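Local coordinates for adhesion G-protein coupled receptor G6 (Danio rerio, PDB 6V55) that is an adhesion receptor of the G-protein-coupled class, also called Gpr126, linked to myelination, whose calcium-binding extracellular region probably serves cell adhesion and signal control, at residues A[367-370]-A[371-375]; A[659-662]-A[663-667]. One frame throughout, in Å; residues are numbered along the deposited sequence.

In the fold
Following the chain from its N terminus, contact 1 (367-370 with 371-375) comes first, in the last turns of helix 361-374, which joins strands 342-353 and 380-392 of the SEA domain. Contact 2 (659-662 with 663-667) comes nearly 300 residues later, where the segment after strand 649-653 enters helix 663-666. Each is made by two directly consecutive segments, so neither closes a long loop, and the two follow in series without nesting or crossing. The nearest atoms of contact 1 and contact 2 are about 87 Å apart, and the two lie on opposite sides of the centre of the elongated chain. Both carry an asparagine-linked sugar: contact 1 at a helix packed on a sheet, contact 2 at a helix start.

Contact 1: residues A[367-370]-A[371-375]; sequences QWLN and QTFQN. With NAG (2-acetamido-2-deoxy-beta-D-glucopyranose), chain J.
W368 and T372 stand one turn apart on helix 361-374, the SEA-domain helix that packs on strand 380-392 and helix 419-427. Besides the regular helical bond from Q371 N to Q367 O (2.8 Å), W368 O accepts twice from T372: from its backbone N at 2.9 Å and from its hydroxyl OG1 at 2.6 Å, the two donors arriving from opposite faces of the carbonyl plane. The hydroxyl can fold back in this way because OG1 sits beside the backbone N and anti to the carbonyl carbon (chi1 -52°). A weak bond from T372 N to L369 O accompanies them.

The same OG1 also lies over one face of the W368 indole, 3.2 Å above its plane and toward the rim near NE1 and CD1. W368 NE1 does not bond to it but makes a weak hydrogen bond to A429 O.

Apolar packing joins L369 and F373, whose side chains run side by side in the same direction, L369 CD2 touching F373 CE2 at 4.0 Å. L369 reaches V382 and I385, while F373 meets V380 and I422, M425 and L426 of helix 419-427.

N370, Q371 and T372 form an N-X-T glycosylation sequon, and N370 carries the sugar. Its OD1 accepts from V382 N, which helps fix the rotation of the amide, and its ND2 is bonded covalently to NAG C1 at 1.4 Å.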
ATOM      1  N   GLN A 367     -33.924   0.400 -28.916  1.00 47.57           N
ATOM      2  CA  GLN A 367     -34.742  -0.747 -28.527  1.00 44.67           C
ATOM      3  C   GLN A 367     -34.106  -2.072 -28.945  1.00 34.49           C
ATOM      4  O   GLN A 367     -34.203  -3.052 -28.190  1.00 28.60           O
ATOM      5  CB  GLN A 367     -36.155  -0.579 -29.088  1.00 51.12           C
ATOM      6  CG  GLN A 367     -37.118  -1.678 -28.789  1.00 60.07           C
ATOM      7  CD  GLN A 367     -38.186  -1.792 -29.876  1.00 67.79           C
ATOM      8  OE1 GLN A 367     -39.393  -1.781 -29.594  1.00 70.87           O
ATOM      9  NE2 GLN A 367     -37.745  -1.839 -31.132  1.00 67.28           N
ATOM     10  N   TRP A 368     -33.391  -2.087 -30.084  1.00 31.50           N
ATOM     11  CA  TRP A 368     -32.545  -3.223 -30.472  1.00 26.92           C
ATOM     12  C   TRP A 368     -31.419  -3.445 -29.484  1.00 31.68           C
ATOM     13  O   TRP A 368     -31.059  -4.596 -29.202  1.00 35.10           O
ATOM     14  CB  TRP A 368     -31.941  -2.990 -31.858  1.00 24.91           C
ATOM     15  CG  TRP A 368     -30.663  -3.787 -32.174  1.00 23.78           C
ATOM     16  CD1 TRP A 368     -30.597  -5.105 -32.525  1.00 24.10           C
ATOM     17  CD2 TRP A 368     -29.300  -3.310 -32.197  1.00 23.62           C
ATOM     18  NE1 TRP A 368     -29.292  -5.483 -32.757  1.00 24.08           N
ATOM     19  CE2 TRP A 368     -28.480  -4.397 -32.575  1.00 23.81           C
ATOM     20  CE3 TRP A 368     -28.697  -2.081 -31.933  1.00 23.34           C
ATOM     21  CZ2 TRP A 368     -27.091  -4.286 -32.695  1.00 23.75           C
ATOM     22  CZ3 TRP A 368     -27.315  -1.975 -32.059  1.00 23.26           C
ATOM     23  CH2 TRP A 368     -26.531  -3.072 -32.440  1.00 23.47           C
ATOM     24  N   LEU A 369     -30.843  -2.348 -28.960  1.00 37.45           N
ATOM     25  CA  LEU A 369     -29.790  -2.450 -27.946  1.00 33.54           C
ATOM     26  C   LEU A 369     -30.335  -3.056 -26.655  1.00 31.84           C
ATOM     27  O   LEU A 369     -29.753  -4.007 -26.133  1.00 26.82           O
ATOM     28  CB  LEU A 369     -29.147  -1.077 -27.674  1.00 27.83           C
ATOM     29  CG  LEU A 369     -27.913  -0.613 -28.481  1.00 26.09           C
ATOM     30  CD1 LEU A 369     -27.785   0.896 -28.524  1.00 21.96           C
ATOM     31  CD2 LEU A 369     -26.604  -1.212 -27.983  1.00 22.00           C
ATOM     32  N   ASN A 370     -31.487  -2.549 -26.177  1.00 35.04           N
ATOM     33  CA  ASN A 370     -32.199  -3.106 -25.023  1.00 35.99           C
ATOM     34  C   ASN A 370     -32.578  -4.572 -25.233  1.00 46.43           C
ATOM     35  O   ASN A 370     -32.376  -5.400 -24.335  1.00 53.54           O
ATOM     36  CB  ASN A 370     -33.476  -2.306 -24.770  1.00 40.28           C
ATOM     37  CG  ASN A 370     -33.315  -1.204 -23.750  1.00 45.31           C
ATOM     38  OD1 ASN A 370     -32.210  -0.826 -23.398  1.00 38.58           O
ATOM     39  ND2 ASN A 370     -34.450  -0.686 -23.267  1.00 60.04           N
ATOM     40  N   GLN A 371     -33.093  -4.912 -26.427  1.00 47.09           N
ATOM     41  CA  GLN A 371     -33.508  -6.279 -26.723  1.00 45.73           C
ATOM     42  C   GLN A 371     -32.344  -7.255 -26.837  1.00 45.86           C
ATOM     43  O   GLN A 371     -32.523  -8.430 -26.508  1.00 52.30           O
ATOM     44  CB  GLN A 371     -34.300  -6.357 -28.031  1.00 52.04           C
ATOM     45  CG  GLN A 371     -35.820  -6.487 -27.893  1.00 57.69           C
ATOM     46  CD  GLN A 371     -36.275  -7.778 -27.215  1.00 57.84           C
ATOM     47  OE1 GLN A 371     -35.597  -8.816 -27.262  1.00 56.99           O
ATOM     48  NE2 GLN A 371     -37.433  -7.711 -26.566  1.00 57.07           N
ATOM     49  N   THR A 372     -31.168  -6.824 -27.317  1.00 40.50           N
ATOM     50  CA  THR A 372     -30.094  -7.793 -27.577  1.00 38.70           C
ATOM     51  C   THR A 372     -29.454  -8.291 -26.287  1.00 40.30           C
ATOM     52  O   THR A 372     -29.179  -9.490 -26.151  1.00 42.32           O
ATOM     53  CB  THR A 372     -29.021  -7.199 -28.502  1.00 34.80           C
ATOM     54  OG1 THR A 372     -29.641  -6.667 -29.683  1.00 30.41           O
ATOM     55  CG2 THR A 372     -27.956  -8.268 -28.911  1.00 23.07           C
ATOM     56  N   PHE A 373     -29.243  -7.396 -25.315  1.00 39.47           N
ATOM     57  CA  PHE A 373     -28.668  -7.829 -24.044  1.00 38.03           C
ATOM     58  C   PHE A 373     -29.647  -8.686 -23.237  1.00 39.83           C
ATOM     59  O   PHE A 373     -29.217  -9.617 -22.546  1.00 39.80           O
ATOM     60  CB  PHE A 373     -28.191  -6.607 -23.259  1.00 34.32           C
ATOM     61  CG  PHE A 373     -27.159  -5.797 -23.995  1.00 30.60           C
ATOM     62  CD1 PHE A 373     -26.026  -6.406 -24.496  1.00 25.86           C
ATOM     63  CD2 PHE A 373     -27.321  -4.433 -24.183  1.00 29.89           C
ATOM     64  CE1 PHE A 373     -25.069  -5.691 -25.191  1.00 26.26           C
ATOM     65  CE2 PHE A 373     -26.388  -3.700 -24.915  1.00 29.04           C
ATOM     66  CZ  PHE A 373     -25.255  -4.330 -25.407  1.00 29.28           C
ATOM     67  N   GLN A 374     -30.958  -8.456 -23.376  1.00 42.64           N
ATOM     68  CA  GLN A 374     -31.908  -9.319 -22.686  1.00 46.57           C
ATOM     69  C   GLN A 374     -32.130 -10.660 -23.393  1.00 44.97           C
ATOM     70  O   GLN A 374     -32.628 -11.590 -22.752  1.00 48.71           O
ATOM     71  CB  GLN A 374     -33.234  -8.588 -22.475  1.00 49.35           C
ATOM     72  CG  GLN A 374     -34.142  -8.639 -23.643  1.00 61.54           C
ATOM     73  CD  GLN A 374     -35.588  -8.571 -23.251  1.00 72.66           C
ATOM     74  OE1 GLN A 374     -36.294  -7.624 -23.610  1.00 77.76           O
ATOM     75  NE2 GLN A 374     -36.048  -9.575 -22.514  1.00 74.59           N
ATOM     76  N   ASN A 375     -31.726 -10.811 -24.666  1.00 39.72           N
ATOM     77  CA  ASN A 375     -31.667 -12.137 -25.283  1.00 33.23           C
ATOM     78  C   ASN A 375     -30.501 -12.988 -24.774  1.00 33.31           C
ATOM     79  O   ASN A 375     -30.473 -14.190 -25.049  1.00 38.00           O
ATOM     80  CB  ASN A 375     -31.543 -12.054 -26.811  1.00 31.10           C
ATOM     81  CG  ASN A 375     -32.745 -11.399 -27.479  1.00 33.62           C
ATOM     82  OD1 ASN A 375     -33.758 -11.098 -26.839  1.00 37.71           O
ATOM     83  ND2 ASN A 375     -32.608 -11.116 -28.769  1.00 30.07           N
TER
HETATM   84  C1  NAG J 908     -34.613   0.373 -22.291  1.00 52.97           C
HETATM   85  C2  NAG J 908     -35.952   1.120 -22.552  1.00 63.07           C
HETATM   86  C3  NAG J 908     -36.234   2.145 -21.434  1.00 62.25           C
HETATM   87  C4  NAG J 908     -36.181   1.485 -20.058  1.00 60.67           C
HETATM   88  C5  NAG J 908     -34.817   0.818 -19.859  1.00 58.66           C
HETATM   89  C6  NAG J 908     -34.685   0.095 -18.537  1.00 58.95           C
HETATM   90  C7  NAG J 908     -36.912   1.608 -24.771  1.00 70.43           C
HETATM   91  C8  NAG J 908     -36.728   2.354 -26.060  1.00 70.63           C
HETATM   92  N2  NAG J 908     -35.944   1.768 -23.857  1.00 68.89           N
HETATM   93  O3  NAG J 908     -37.503   2.762 -21.638  1.00 59.79           O
HETATM   94  O4  NAG J 908     -36.407   2.441 -19.028  1.00 60.88           O
HETATM   95  O5  NAG J 908     -34.592  -0.155 -20.897  1.00 56.07           O
HETATM   96  O6  NAG J 908     -35.915   0.031 -17.826  1.00 60.89           O
HETATM   97  O7  NAG J 908     -37.893   0.895 -24.565  1.00 70.18           O

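Contact 2: residues A[659-662]-A[663-667]. With NAG (2-acetamido-2-deoxy-beta-D-glucopyranose), chain D.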
ATOM      1  N   GLN A 659      16.593  42.429  46.384  1.00 31.06           N
ATOM      2  CA  GLN A 659      16.937  43.375  47.445  1.00 34.31           C
ATOM      3  C   GLN A 659      16.237  44.723  47.263  1.00 34.99           C
ATOM      4  O   GLN A 659      15.689  45.281  48.223  1.00 32.77           O
ATOM      5  CB  GLN A 659      18.460  43.541  47.494  1.00 38.67           C
ATOM      6  CG  GLN A 659      18.991  44.879  48.007  1.00 47.11           C
ATOM      7  CD  GLN A 659      20.499  45.028  47.797  1.00 51.16           C
ATOM      8  OE1 GLN A 659      21.286  44.260  48.352  1.00 52.55           O
ATOM      9  NE2 GLN A 659      20.905  46.028  47.010  1.00 50.20           N
ATOM     10  N   ASN A 660      16.213  45.249  46.034  1.00 36.96           N
ATOM     11  CA  ASN A 660      15.581  46.536  45.764  1.00 36.29           C
ATOM     12  C   ASN A 660      14.141  46.394  45.294  1.00 33.85           C
ATOM     13  O   ASN A 660      13.648  47.263  44.557  1.00 38.74           O
ATOM     14  CB  ASN A 660      16.393  47.333  44.738  1.00 37.44           C
ATOM     15  CG  ASN A 660      17.803  47.629  45.208  1.00 46.17           C
ATOM     16  OD1 ASN A 660      18.729  46.887  44.899  1.00 49.83           O
ATOM     17  ND2 ASN A 660      17.975  48.715  45.950  1.00 54.63           N
ATOM     18  N   LEU A 661      13.456  45.327  45.690  1.00 27.96           N
ATOM     19  CA  LEU A 661      12.073  45.101  45.294  1.00 28.51           C
ATOM     20  C   LEU A 661      11.142  45.552  46.405  1.00 28.55           C
ATOM     21  O   LEU A 661      11.437  45.352  47.586  1.00 32.09           O
ATOM     22  CB  LEU A 661      11.811  43.625  44.987  1.00 26.22           C
ATOM     23  CG  LEU A 661      12.216  43.082  43.616  1.00 23.71           C
ATOM     24  CD1 LEU A 661      11.597  41.719  43.407  1.00 24.71           C
ATOM     25  CD2 LEU A 661      11.796  44.018  42.510  1.00 24.67           C
ATOM     26  N   SER A 662      10.011  46.148  46.020  1.00 26.77           N
ATOM     27  CA  SER A 662       8.968  46.473  46.982  1.00 30.19           C
ATOM     28  C   SER A 662       8.305  45.200  47.494  1.00 34.69           C
ATOM     29  O   SER A 662       8.385  44.142  46.865  1.00 42.47           O
ATOM     30  CB  SER A 662       7.907  47.353  46.344  1.00 29.85           C
ATOM     31  OG  SER A 662       7.131  46.569  45.450  1.00 28.12           O
ATOM     32  N   LEU A 663       7.623  45.317  48.642  1.00 33.53           N
ATOM     33  CA  LEU A 663       6.896  44.177  49.206  1.00 33.62           C
ATOM     34  C   LEU A 663       5.714  43.760  48.349  1.00 34.60           C
ATOM     35  O   LEU A 663       5.325  42.587  48.374  1.00 36.38           O
ATOM     36  CB  LEU A 663       6.386  44.492  50.604  1.00 37.54           C
ATOM     37  CG  LEU A 663       7.040  43.732  51.747  1.00 38.16           C
ATOM     38  CD1 LEU A 663       8.501  44.173  51.896  1.00 40.69           C
ATOM     39  CD2 LEU A 663       6.241  43.990  53.003  1.00 36.26           C
ATOM     40  N   SER A 664       5.121  44.702  47.613  1.00 35.40           N
ATOM     41  CA  SER A 664       4.112  44.353  46.623  1.00 37.69           C
ATOM     42  C   SER A 664       4.704  43.509  45.501  1.00 40.85           C
ATOM     43  O   SER A 664       4.067  42.557  45.036  1.00 44.58           O
ATOM     44  CB  SER A 664       3.475  45.619  46.053  1.00 40.43           C
ATOM     45  OG  SER A 664       3.111  45.415  44.690  1.00 44.23           O
ATOM     46  N   GLN A 665       5.923  43.832  45.056  1.00 39.57           N
ATOM     47  CA  GLN A 665       6.535  43.039  43.997  1.00 37.13           C
ATOM     48  C   GLN A 665       7.068  41.716  44.528  1.00 36.07           C
ATOM     49  O   GLN A 665       6.977  40.698  43.834  1.00 35.53           O
ATOM     50  CB  GLN A 665       7.646  43.834  43.302  1.00 36.98           C
ATOM     51  CG  GLN A 665       7.119  44.916  42.349  1.00 41.83           C
ATOM     52  CD  GLN A 665       8.122  46.045  42.050  1.00 46.56           C
ATOM     53  OE1 GLN A 665       8.696  46.671  42.958  1.00 46.80           O
ATOM     54  NE2 GLN A 665       8.307  46.326  40.764  1.00 48.06           N
ATOM     55  N   ILE A 666       7.563  41.691  45.767  1.00 35.48           N
ATOM     56  CA  ILE A 666       8.223  40.493  46.277  1.00 37.32           C
ATOM     57  C   ILE A 666       7.232  39.387  46.641  1.00 43.57           C
ATOM     58  O   ILE A 666       7.629  38.221  46.750  1.00 46.76           O
ATOM     59  CB  ILE A 666       9.139  40.902  47.446  1.00 31.68           C
ATOM     60  CG1 ILE A 666      10.246  39.879  47.658  1.00 27.09           C
ATOM     61  CG2 ILE A 666       8.376  41.113  48.738  1.00 33.78           C
ATOM     62  CD1 ILE A 666      11.548  40.547  47.990  1.00 28.47           C
ATOM     63  N   GLU A 667       5.948  39.705  46.788  1.00 45.41           N
ATOM     64  CA  GLU A 667       4.943  38.679  46.994  1.00 46.69           C
ATOM     65  C   GLU A 667       4.403  38.137  45.690  1.00 45.57           C
ATOM     66  O   GLU A 667       3.743  37.100  45.698  1.00 51.65           O
ATOM     67  CB  GLU A 667       3.786  39.215  47.829  1.00 53.17           C
ATOM     68  CG  GLU A 667       4.015  39.115  49.315  1.00 59.61           C
ATOM     69  CD  GLU A 667       3.571  40.372  50.029  1.00 64.60           C
ATOM     70  OE1 GLU A 667       4.008  40.588  51.183  1.00 67.96           O
ATOM     71  OE2 GLU A 667       2.783  41.142  49.425  1.00 62.90           O
TER
HETATM   72  C1  NAG D 902      19.297  49.067  46.415  1.00 41.70           C
HETATM   73  C2  NAG D 902      19.733  50.464  45.929  1.00 43.42           C
HETATM   74  C3  NAG D 902      21.123  50.828  46.493  1.00 45.24           C
HETATM   75  C4  NAG D 902      21.180  50.652  48.007  1.00 49.05           C
HETATM   76  C5  NAG D 902      20.771  49.234  48.389  1.00 51.55           C
HETATM   77  C6  NAG D 902      20.759  49.002  49.888  1.00 53.38           C
HETATM   78  C7  NAG D 902      18.675  50.923  43.749  1.00 45.66           C
HETATM   79  C8  NAG D 902      18.865  50.946  42.262  1.00 46.33           C
HETATM   80  N2  NAG D 902      19.734  50.533  44.474  1.00 42.39           N
HETATM   81  O3  NAG D 902      21.428  52.183  46.178  1.00 44.83           O
HETATM   82  O4  NAG D 902      22.486  50.932  48.502  1.00 52.33           O
HETATM   83  O5  NAG D 902      19.444  48.979  47.895  1.00 52.15           O
HETATM   84  O6  NAG D 902      19.454  48.953  50.451  1.00 52.38           O
HETATM   85  O7  NAG D 902      17.605  51.223  44.269  1.00 47.43           O
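S662 OG is held between two groups of Q665: it accepts from Q665 N at 3.0 Å and donates to Q665 OE1 at 2.9 Å. S662 N adds a weak bond to the same OE1 (3.4 Å), so S662, at the N-cap of the short, weakly bonded helix 663-666, and Q665 complete a capping box. The serine hydroxyl reaches both partners because OG lies between its backbone N and carbonyl carbon (chi1 73°), and the Q665 chain, extended beyond CG, brings OE1 to the serine. I666 N bonds to S662 O at 2.8 Å. With an alanine here, Q665 N would probably lose its capping acceptor, and the glutamine amide, left with the weak bond from S662 N, would be freer to turn.

L661 flanks the box, its side chain crossing that of Q665 at about a right angle and its CB lying 4.3 Å from I666 CD1. N660, first residue of the N-L-S sequon, carries NAG on ND2, and its OD1 accepts from Q659 NE2. Q659 NE2 also hydrogen-bonds to Q711 OE1, L661 rests on F705 and I707, and I666 touches L658; in the chain the turn lies between strands 649-653 and 671-677, and it packs against the loop joining strands 697-701 and 714-719.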